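Side-chain contacts in UDP-glucose:anthocyanidin 3-O-glucosyltransferase (Clitoria ternatea, PDB 4REL), which belongs to the glycosyltransferases of the GT-B fold, in which two domains with parallel beta-sheets face each other across a cleft: residues 211-216 and 377-382; 326-331 and 346-351; 358-363 and 396-401. All coordinates share one frame; numbering follows the deposited sequence.

Interaction 1. Residues 211-216 and 377-382; sequences VNFFAE and DIWEVG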
loop_
_atom_site.group_PDB
_atom_site.type_symbol
_atom_site.label_atom_id
_atom_site.label_comp_id
_atom_site.label_asym_id
_atom_site.label_seq_id
_atom_site.Cartn_x
_atom_site.Cartn_y
_atom_site.Cartn_z
ATOM N N VAL A 211 -10.794 -4.194 3.500
ATOM C CA VAL A 211 -9.828 -3.102 3.522
ATOM C C VAL A 211 -8.657 -3.477 4.422
ATOM O O VAL A 211 -8.852 -3.893 5.561
ATOM C CB VAL A 211 -10.456 -1.777 4.016
ATOM C CG1 VAL A 211 -9.390 -0.687 4.073
ATOM C CG2 VAL A 211 -11.599 -1.343 3.107
ATOM N N ASN A 212 -7.444 -3.306 3.902
ATOM C CA ASN A 212 -6.216 -3.690 4.592
ATOM C C ASN A 212 -5.755 -2.550 5.497
ATOM O O ASN A 212 -4.679 -1.989 5.308
ATOM C CB ASN A 212 -5.129 -3.969 3.545
ATOM C CG ASN A 212 -3.966 -4.766 4.099
ATOM O OD1 ASN A 212 -4.161 -5.741 4.834
ATOM N ND2 ASN A 212 -2.741 -4.353 3.751
ATOM N N PHE A 213 -6.570 -2.197 6.483
ATOM C CA PHE A 213 -6.251 -1.056 7.333
ATOM C C PHE A 213 -7.003 -1.123 8.662
ATOM O O PHE A 213 -7.637 -2.125 8.980
ATOM C CB PHE A 213 -6.577 0.246 6.588
ATOM C CG PHE A 213 -5.835 1.442 7.114
ATOM C CD1 PHE A 213 -4.449 1.437 7.171
ATOM C CD2 PHE A 213 -6.521 2.565 7.548
ATOM C CE1 PHE A 213 -3.748 2.533 7.656
ATOM C CE2 PHE A 213 -5.834 3.663 8.045
ATOM C CZ PHE A 213 -4.447 3.651 8.097
ATOM N N PHE A 214 -6.920 -0.044 9.431
ATOM C CA PHE A 214 -7.533 0.032 10.750
ATOM C C PHE A 214 -8.759 0.937 10.673
ATOM O O PHE A 214 -8.629 2.140 10.450
ATOM C CB PHE A 214 -6.524 0.626 11.747
ATOM C CG PHE A 214 -5.141 0.014 11.666
ATOM C CD1 PHE A 214 -4.883 -1.229 12.231
ATOM C CD2 PHE A 214 -4.100 0.695 11.051
ATOM C CE1 PHE A 214 -3.611 -1.789 12.159
ATOM C CE2 PHE A 214 -2.825 0.147 10.979
ATOM C CZ PHE A 214 -2.582 -1.099 11.534
ATOM N N ALA A 215 -9.948 0.366 10.855
ATOM C CA ALA A 215 -11.184 1.134 10.742
ATOM C C ALA A 215 -11.193 2.339 11.680
ATOM O O ALA A 215 -11.723 3.401 11.342
ATOM C CB ALA A 215 -12.386 0.237 11.019
ATOM N N GLU A 216 -10.586 2.163 12.852
ATOM C CA GLU A 216 -10.548 3.199 13.885
ATOM C C GLU A 216 -9.767 4.443 13.463
ATOM O O GLU A 216 -9.907 5.506 14.070
ATOM C CB GLU A 216 -9.974 2.611 15.183
ATOM C CG GLU A 216 -10.850 1.544 15.841
ATOM C CD GLU A 216 -10.658 0.139 15.270
ATOM O OE1 GLU A 216 -9.994 -0.019 14.220
ATOM O OE2 GLU A 216 -11.176 -0.816 15.887
ATOM N N ASP A 377 -3.412 16.600 7.349
ATOM C CA ASP A 377 -4.588 17.420 7.698
ATOM C C ASP A 377 -5.694 16.704 8.467
ATOM O O ASP A 377 -6.567 17.344 9.061
ATOM C CB ASP A 377 -5.165 18.087 6.444
ATOM C CG ASP A 377 -4.278 19.199 5.917
ATOM O OD1 ASP A 377 -3.251 19.497 6.555
ATOM O OD2 ASP A 377 -4.613 19.780 4.865
ATOM N N ILE A 378 -5.651 15.380 8.469
ATOM C CA ILE A 378 -6.655 14.608 9.184
ATOM C C ILE A 378 -6.066 13.990 10.457
ATOM O O ILE A 378 -6.426 14.392 11.567
ATOM C CB ILE A 378 -7.305 13.555 8.269
ATOM C CG1 ILE A 378 -8.014 14.259 7.110
ATOM C CG2 ILE A 378 -8.287 12.694 9.050
ATOM C CD1 ILE A 378 -8.715 13.297 6.145
ATOM N N TRP A 379 -5.147 13.040 10.301
ATOM C CA TRP A 379 -4.435 12.478 11.454
ATOM C C TRP A 379 -3.529 13.496 12.132
ATOM O O TRP A 379 -3.282 13.405 13.342
ATOM C CB TRP A 379 -3.573 11.297 11.023
ATOM C CG TRP A 379 -4.323 10.164 10.402
ATOM C CD1 TRP A 379 -5.645 9.854 10.567
ATOM C CD2 TRP A 379 -3.792 9.191 9.500
ATOM N NE1 TRP A 379 -5.958 8.732 9.832
ATOM C CE2 TRP A 379 -4.839 8.313 9.162
ATOM C CE3 TRP A 379 -2.523 8.970 8.954
ATOM C CZ2 TRP A 379 -4.658 7.235 8.296
ATOM C CZ3 TRP A 379 -2.345 7.909 8.095
ATOM C CH2 TRP A 379 -3.408 7.053 7.769
ATOM N N GLU A 380 -3.032 14.454 11.348
ATOM C CA GLU A 380 -2.023 15.418 11.798
ATOM C C GLU A 380 -0.800 14.748 12.443
ATOM O O GLU A 380 -0.372 15.138 13.535
ATOM C CB GLU A 380 -2.641 16.471 12.726
ATOM C CG GLU A 380 -3.790 17.231 12.061
ATOM C CD GLU A 380 -4.335 18.367 12.900
ATOM O OE1 GLU A 380 -5.492 18.263 13.347
ATOM O OE2 GLU A 380 -3.615 19.362 13.102
ATOM N N VAL A 381 -0.228 13.768 11.742
ATOM C CA VAL A 381 0.934 13.032 12.246
ATOM C C VAL A 381 2.125 13.261 11.333
ATOM O O VAL A 381 3.076 12.483 11.317
ATOM C CB VAL A 381 0.673 11.515 12.396
ATOM C CG1 VAL A 381 -0.325 11.243 13.517
ATOM C CG2 VAL A 381 0.200 10.874 11.078
ATOM N N GLY A 382 2.069 14.343 10.572
ATOM C CA GLY A 382 3.160 14.659 9.672
ATOM C C GLY A 382 2.886 15.890 8.842
ATOM O O GLY A 382 1.858 16.553 9.025
#
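Phe213 and Trp379 meet rim to rim, their side chains arriving from opposite directions. The tip of the phenyl ring touches the far end of the indole: Phe213 CZ lies 3.6 Å from Trp379 CH2, and Phe213 CE2 is 3.8 Å from Trp379 CZ2. With centroids 5.9 Å apart and planes inclined by only 21°, the phenyl and the six-membered indole ring are nearly parallel yet do not overlap, so this is not a stack. Phe213 reaches across because its ring is swung away from its own backbone N (chi1 -158°), and Phe214 CD2 lies 3.8 Å above one face of the Phe213 ring, displaced toward its rim. The indole has a second hold, since Trp379 NE1 hydrogen-bonds to the backbone O of Leu217, just after segment 211-216. The contact joins the two halves of the GT-B fold: Phe213 follows strand 208-211 of the seven-stranded sheet, while Trp379 lies near the C-terminal end of helix 368-378, among the elements of the six-stranded one. Helix 346-354 packs on Trp379 through Val349 and Val353 and on Phe214 through Met350, and helix 409-425 also touches Phe214, through Val422.

Interaction 2. Residues 326-331 and 346-351; sequences VPQSHV and ANSVME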
loop_
_atom_site.group_PDB
_atom_site.type_symbol
_atom_site.label_atom_id
_atom_site.label_comp_id
_atom_site.label_asym_id
_atom_site.label_seq_id
_atom_site.Cartn_x
_atom_site.Cartn_y
_atom_site.Cartn_z
ATOM N N VAL A 326 16.934 -1.849 3.895
ATOM C CA VAL A 326 16.835 -1.954 5.347
ATOM C C VAL A 326 15.677 -2.883 5.710
ATOM O O VAL A 326 14.736 -3.039 4.931
ATOM C CB VAL A 326 16.595 -0.573 6.028
ATOM C CG1 VAL A 326 17.698 0.397 5.688
ATOM C CG2 VAL A 326 15.246 -0.006 5.634
ATOM N N PRO A 327 15.751 -3.510 6.891
ATOM C CA PRO A 327 14.571 -4.213 7.412
ATOM C C PRO A 327 13.576 -3.164 7.925
ATOM O O PRO A 327 13.601 -2.794 9.106
ATOM C CB PRO A 327 15.147 -5.049 8.555
ATOM C CG PRO A 327 16.339 -4.267 9.038
ATOM C CD PRO A 327 16.899 -3.559 7.819
ATOM N N GLN A 328 12.718 -2.672 7.037
ATOM C CA GLN A 328 11.947 -1.463 7.334
ATOM C C GLN A 328 11.030 -1.606 8.544
ATOM O O GLN A 328 10.935 -0.688 9.348
ATOM C CB GLN A 328 11.166 -0.987 6.108
ATOM C CG GLN A 328 10.359 0.285 6.360
ATOM C CD GLN A 328 9.734 0.835 5.105
ATOM O OE1 GLN A 328 10.387 1.532 4.330
ATOM N NE2 GLN A 328 8.459 0.530 4.896
ATOM N N SER A 329 10.386 -2.770 8.679
ATOM C CA SER A 329 9.510 -3.050 9.815
ATOM C C SER A 329 10.253 -2.832 11.117
ATOM O O SER A 329 9.744 -2.196 12.042
ATOM C CB SER A 329 9.019 -4.506 9.768
ATOM O OG SER A 329 8.241 -4.747 8.612
ATOM N N HIS A 330 11.470 -3.369 11.179
ATOM C CA HIS A 330 12.287 -3.249 12.376
ATOM C C HIS A 330 12.820 -1.838 12.535
ATOM O O HIS A 330 12.940 -1.341 13.660
ATOM C CB HIS A 330 13.444 -4.243 12.336
ATOM C CG HIS A 330 13.033 -5.652 12.633
ATOM N ND1 HIS A 330 12.445 -6.470 11.693
ATOM C CD2 HIS A 330 13.123 -6.383 13.770
ATOM C CE1 HIS A 330 12.191 -7.648 12.238
ATOM N NE2 HIS A 330 12.593 -7.621 13.495
ATOM N N VAL A 331 13.153 -1.192 11.420
ATOM C CA VAL A 331 13.641 0.189 11.491
ATOM C C VAL A 331 12.554 1.122 11.998
ATOM O O VAL A 331 12.787 1.922 12.904
ATOM C CB VAL A 331 14.203 0.688 10.146
ATOM C CG1 VAL A 331 14.470 2.206 10.189
ATOM C CG2 VAL A 331 15.485 -0.072 9.793
ATOM N N ALA A 346 1.151 2.855 0.630
ATOM C CA ALA A 346 0.225 2.386 1.664
ATOM C C ALA A 346 0.869 1.547 2.781
ATOM O O ALA A 346 0.576 1.772 3.959
ATOM C CB ALA A 346 -0.959 1.642 1.036
ATOM N N ASN A 347 1.706 0.568 2.438
ATOM C CA ASN A 347 2.315 -0.261 3.479
ATOM C C ASN A 347 3.301 0.514 4.353
ATOM O O ASN A 347 3.358 0.297 5.568
ATOM C CB ASN A 347 2.987 -1.517 2.917
ATOM C CG ASN A 347 3.656 -2.354 4.006
ATOM O OD1 ASN A 347 2.991 -3.112 4.726
ATOM N ND2 ASN A 347 4.976 -2.216 4.136
ATOM N N SER A 348 4.067 1.408 3.730
ATOM C CA SER A 348 4.997 2.267 4.449
ATOM C C SER A 348 4.247 3.097 5.476
ATOM O O SER A 348 4.661 3.176 6.634
ATOM C CB SER A 348 5.729 3.209 3.484
ATOM O OG SER A 348 6.614 2.502 2.647
ATOM N N VAL A 349 3.142 3.708 5.052
ATOM C CA VAL A 349 2.335 4.519 5.954
ATOM C C VAL A 349 1.786 3.673 7.099
ATOM O O VAL A 349 1.829 4.089 8.264
ATOM C CB VAL A 349 1.163 5.194 5.220
ATOM C CG1 VAL A 349 0.271 5.934 6.210
ATOM C CG2 VAL A 349 1.686 6.144 4.147
ATOM N N MET A 350 1.265 2.492 6.766
ATOM C CA MET A 350 0.746 1.569 7.768
ATOM C C MET A 350 1.795 1.288 8.839
ATOM O O MET A 350 1.499 1.339 10.034
ATOM C CB MET A 350 0.310 0.258 7.091
ATOM C CG MET A 350 -0.344 -0.755 8.018
ATOM S SD MET A 350 0.795 -1.750 9.020
ATOM C CE MET A 350 1.410 -2.932 7.825
ATOM N N GLU A 351 3.021 0.999 8.401
ATOM C CA GLU A 351 4.106 0.681 9.319
ATOM C C GLU A 351 4.474 1.905 10.146
ATOM O O GLU A 351 4.777 1.797 11.334
ATOM C CB GLU A 351 5.338 0.157 8.558
ATOM C CG GLU A 351 5.163 -1.266 8.021
ATOM C CD GLU A 351 6.364 -1.774 7.238
ATOM O OE1 GLU A 351 7.302 -0.996 6.976
ATOM O OE2 GLU A 351 6.365 -2.965 6.870
HETATM O O HOH W 1 9.560 2.988 1.871
#
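Gln328 and Ser329, side by side at the start of one short helix, both reach for the carboxylate of Glu351 on the helix facing them. Gln328 gets there fully stretched: its CG is set opposite the backbone N (chi1 -179°), the chain runs on straight, and only the last torsion turns the amide. Its NE2 gives Glu351 OE1 a hydrogen bond of 2.8 Å that is almost linear, 169° at the hydrogen. The acceptor lies in the amide plane; amide and carboxylate planes stand 85° apart, and NE2 meets OE1 from above the carboxylate. Glu351 starts differently, its CG beside the backbone N and anti to the carbonyl carbon, but is extended beyond CG, and Gln328 CG comes to 3.4 Å from Glu351 OE1 as the two chains pass.

The other oxygen is held from two sides. Ser329 OG donates to Glu351 OE2 at 3.1 Å and Asn347 ND2, one helical turn before Glu351, donates to the same oxygen at 3.2 Å, from opposite faces and both well out of the carboxylate plane. Beside this, a water lies 3.0 Å from Gln328 OE1, to which it donates, and 3.1 Å from Ser348 OG, bridging the helices a second time. Gln328 OE1 also bonds to the hydroxyl of Tyr268.

Both segments belong to the signature sequence of plant glycosyltransferases, the PSPG box, and Pro327 sits at the N-cap position of the first helix. The chemistry is wholly polar: three neutral donors converge on one carboxylate, two of them on a single oxygen. Gln328, donating through one end of its amide and accepting at the other, has its amide rotation fixed, while the opposed bonds of Ser329 and Asn347 should limit rotation of the carboxylate.

Interaction 3. Residues 358-363 and 396-401; sequences PMICRP and VKSLNL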
loop_
_atom_site.group_PDB
_atom_site.type_symbol
_atom_site.label_atom_id
_atom_site.label_comp_id
_atom_site.label_asym_id
_atom_site.label_seq_id
_atom_site.Cartn_x
_atom_site.Cartn_y
_atom_site.Cartn_z
ATOM N N PRO A 358 6.236 9.943 13.150
ATOM C CA PRO A 358 5.652 11.026 12.353
ATOM C C PRO A 358 6.320 11.101 10.982
ATOM O O PRO A 358 7.422 10.573 10.816
ATOM C CB PRO A 358 5.956 12.276 13.185
ATOM C CG PRO A 358 7.172 11.917 13.964
ATOM C CD PRO A 358 7.030 10.452 14.284
ATOM N N MET A 359 5.663 11.720 10.004
ATOM C CA MET A 359 6.161 11.647 8.630
ATOM C C MET A 359 6.389 12.994 7.960
ATOM O O MET A 359 5.729 13.971 8.276
ATOM C CB MET A 359 5.199 10.816 7.778
ATOM C CG MET A 359 5.301 9.323 8.040
ATOM S SD MET A 359 3.914 8.380 7.389
ATOM C CE MET A 359 2.670 8.702 8.647
ATOM N N ILE A 360 7.352 13.025 7.039
ATOM C CA ILE A 360 7.504 14.120 6.087
ATOM C C ILE A 360 7.226 13.498 4.736
ATOM O O ILE A 360 7.859 12.503 4.367
ATOM C CB ILE A 360 8.931 14.685 6.083
ATOM C CG1 ILE A 360 9.241 15.360 7.416
ATOM C CG2 ILE A 360 9.118 15.683 4.925
ATOM C CD1 ILE A 360 10.722 15.645 7.633
ATOM N N CYS A 361 6.275 14.072 4.005
ATOM C CA CYS A 361 5.673 13.401 2.856
ATOM C C CYS A 361 6.001 14.096 1.550
ATOM O O CYS A 361 5.881 15.310 1.441
ATOM C CB CYS A 361 4.151 13.396 2.996
ATOM S SG CYS A 361 3.538 12.606 4.509
ATOM N N ARG A 362 6.410 13.313 0.561
ATOM C CA ARG A 362 6.527 13.809 -0.803
ATOM C C ARG A 362 5.856 12.784 -1.706
ATOM O O ARG A 362 6.512 11.878 -2.216
ATOM C CB ARG A 362 8.002 13.989 -1.188
ATOM C CG ARG A 362 8.271 14.978 -2.337
ATOM C CD ARG A 362 7.575 14.543 -3.624
ATOM N NE ARG A 362 8.165 15.070 -4.851
ATOM C CZ ARG A 362 7.542 15.068 -6.025
ATOM N NH1 ARG A 362 6.311 14.573 -6.125
ATOM N NH2 ARG A 362 8.148 15.555 -7.101
ATOM N N PRO A 363 4.544 12.935 -1.923
ATOM C CA PRO A 363 3.829 11.959 -2.758
ATOM C C PRO A 363 4.228 12.100 -4.231
ATOM O O PRO A 363 4.380 13.226 -4.719
ATOM C CB PRO A 363 2.351 12.318 -2.536
ATOM C CG PRO A 363 2.352 13.759 -2.091
ATOM C CD PRO A 363 3.674 14.010 -1.410
ATOM N N VAL A 396 15.090 20.783 4.927
ATOM C CA VAL A 396 15.752 21.089 6.195
ATOM C C VAL A 396 14.737 21.639 7.191
ATOM O O VAL A 396 14.735 21.256 8.360
ATOM C CB VAL A 396 16.920 22.104 6.018
ATOM C CG1 VAL A 396 17.344 22.688 7.359
ATOM C CG2 VAL A 396 18.107 21.438 5.350
ATOM N N LYS A 397 13.868 22.539 6.728
ATOM C CA LYS A 397 12.845 23.100 7.607
ATOM C C LYS A 397 11.899 22.022 8.126
ATOM O O LYS A 397 11.590 22.006 9.309
ATOM C CB LYS A 397 12.076 24.239 6.925
ATOM C CG LYS A 397 12.928 25.496 6.729
ATOM C CD LYS A 397 12.186 26.585 5.964
ATOM C CE LYS A 397 13.105 27.778 5.689
ATOM N NZ LYS A 397 12.392 28.894 5.007
ATOM N N SER A 398 11.473 21.106 7.255
ATOM C CA SER A 398 10.567 20.032 7.682
ATOM C C SER A 398 11.241 19.101 8.686
ATOM O O SER A 398 10.606 18.651 9.649
ATOM C CB SER A 398 10.051 19.237 6.482
ATOM O OG SER A 398 9.258 20.073 5.647
ATOM N N LEU A 399 12.519 18.805 8.454
ATOM C CA LEU A 399 13.275 17.941 9.360
ATOM C C LEU A 399 13.368 18.581 10.733
ATOM O O LEU A 399 13.172 17.913 11.746
ATOM C CB LEU A 399 14.679 17.662 8.809
ATOM C CG LEU A 399 14.759 16.692 7.627
ATOM C CD1 LEU A 399 16.117 16.777 6.940
ATOM C CD2 LEU A 399 14.536 15.290 8.138
ATOM N N ASN A 400 13.645 19.885 10.779
ATOM C CA ASN A 400 13.737 20.558 12.071
ATOM C C ASN A 400 12.410 20.609 12.809
ATOM O O ASN A 400 12.357 20.398 14.024
ATOM C CB ASN A 400 14.310 21.968 11.913
ATOM C CG ASN A 400 15.822 21.974 11.877
ATOM O OD1 ASN A 400 16.480 21.986 12.920
ATOM N ND2 ASN A 400 16.383 21.970 10.678
ATOM N N LEU A 401 11.347 20.894 12.065
ATOM C CA LEU A 401 10.008 20.990 12.632
ATOM C C LEU A 401 9.645 19.722 13.388
ATOM O O LEU A 401 9.285 19.780 14.566
ATOM C CB LEU A 401 8.980 21.255 11.533
ATOM C CG LEU A 401 7.519 21.209 11.981
ATOM C CD1 LEU A 401 7.262 22.323 12.981
ATOM C CD2 LEU A 401 6.593 21.344 10.790
#
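The end methyl of Ile360 rests on one face of the flat peptide group that links Ser398 to Leu399. Ile360 CD1 is 3.6 Å from Ser398 O and 3.7 Å from Leu399 N, over the face of the peptide and near its carbonyl carbon. Two other flat groups take no part across the contact, but each has an in-plane bond to a carbonyl of its own segment. The guanidinium of Arg362 sends NH1 to Pro363 O at 2.7 Å, and its NH2 forms a salt bridge with Glu281. The amide of Asn400 turns back along its helix, ND2 donating to Val396 O at 2.9 Å; the backbone N of Asn400 reaches the same oxygen from the opposite face of the carbonyl plane.

Across the contact the rest is close apolar packing. Ile360 CG1 lies beside the backbone N (chi1 -66°) and CD1 extends from it (chi2 166°), which carries the methyl to the helix. Both branches bear on Ser398, with CD1 3.8 Å and CG2 4.0 Å from Ser398 CB. Leu399 starts out away from the strand, yet its end returns, and Leu399 CD2 stands 3.9 Å from Ile360 CD1. Ser398 OG makes weak hydrogen bonds to Gly394 O and Glu386 N.

Strand 359-361 lies inside the six-stranded parallel sheet, between strands 337-342 and 382-384. Ile360 projects on the side covered by helix 392-403, where Phe395 and Ile402 also touch it, and it leans on Val339 and Val341 of the neighbouring strand. Its flanking residues Met359 and Cys361 project to the opposite side, against Ile375 of helix 368-378.

Interaction 3 is the buried one, a strand-to-helix packing of apolar groups within the six-stranded domain. Interaction 2 lies at the surface of the same domain and is built from hydrogen bonds and a water, while interaction 1 is partly buried and aromatic and joins that domain to the other. Helix 346-354 ties interactions 1 and 2 together: one part of its surface faces the aromatic contact, while Glu351 faces the polar one. Interactions 1 and 3 meet through the sheet, where Val381 O probably accepts a hydrogen bond from Met359 N. Interactions 2 and 3 come near each other without touching, although helix 346-354 is followed in the chain by strand 359-361.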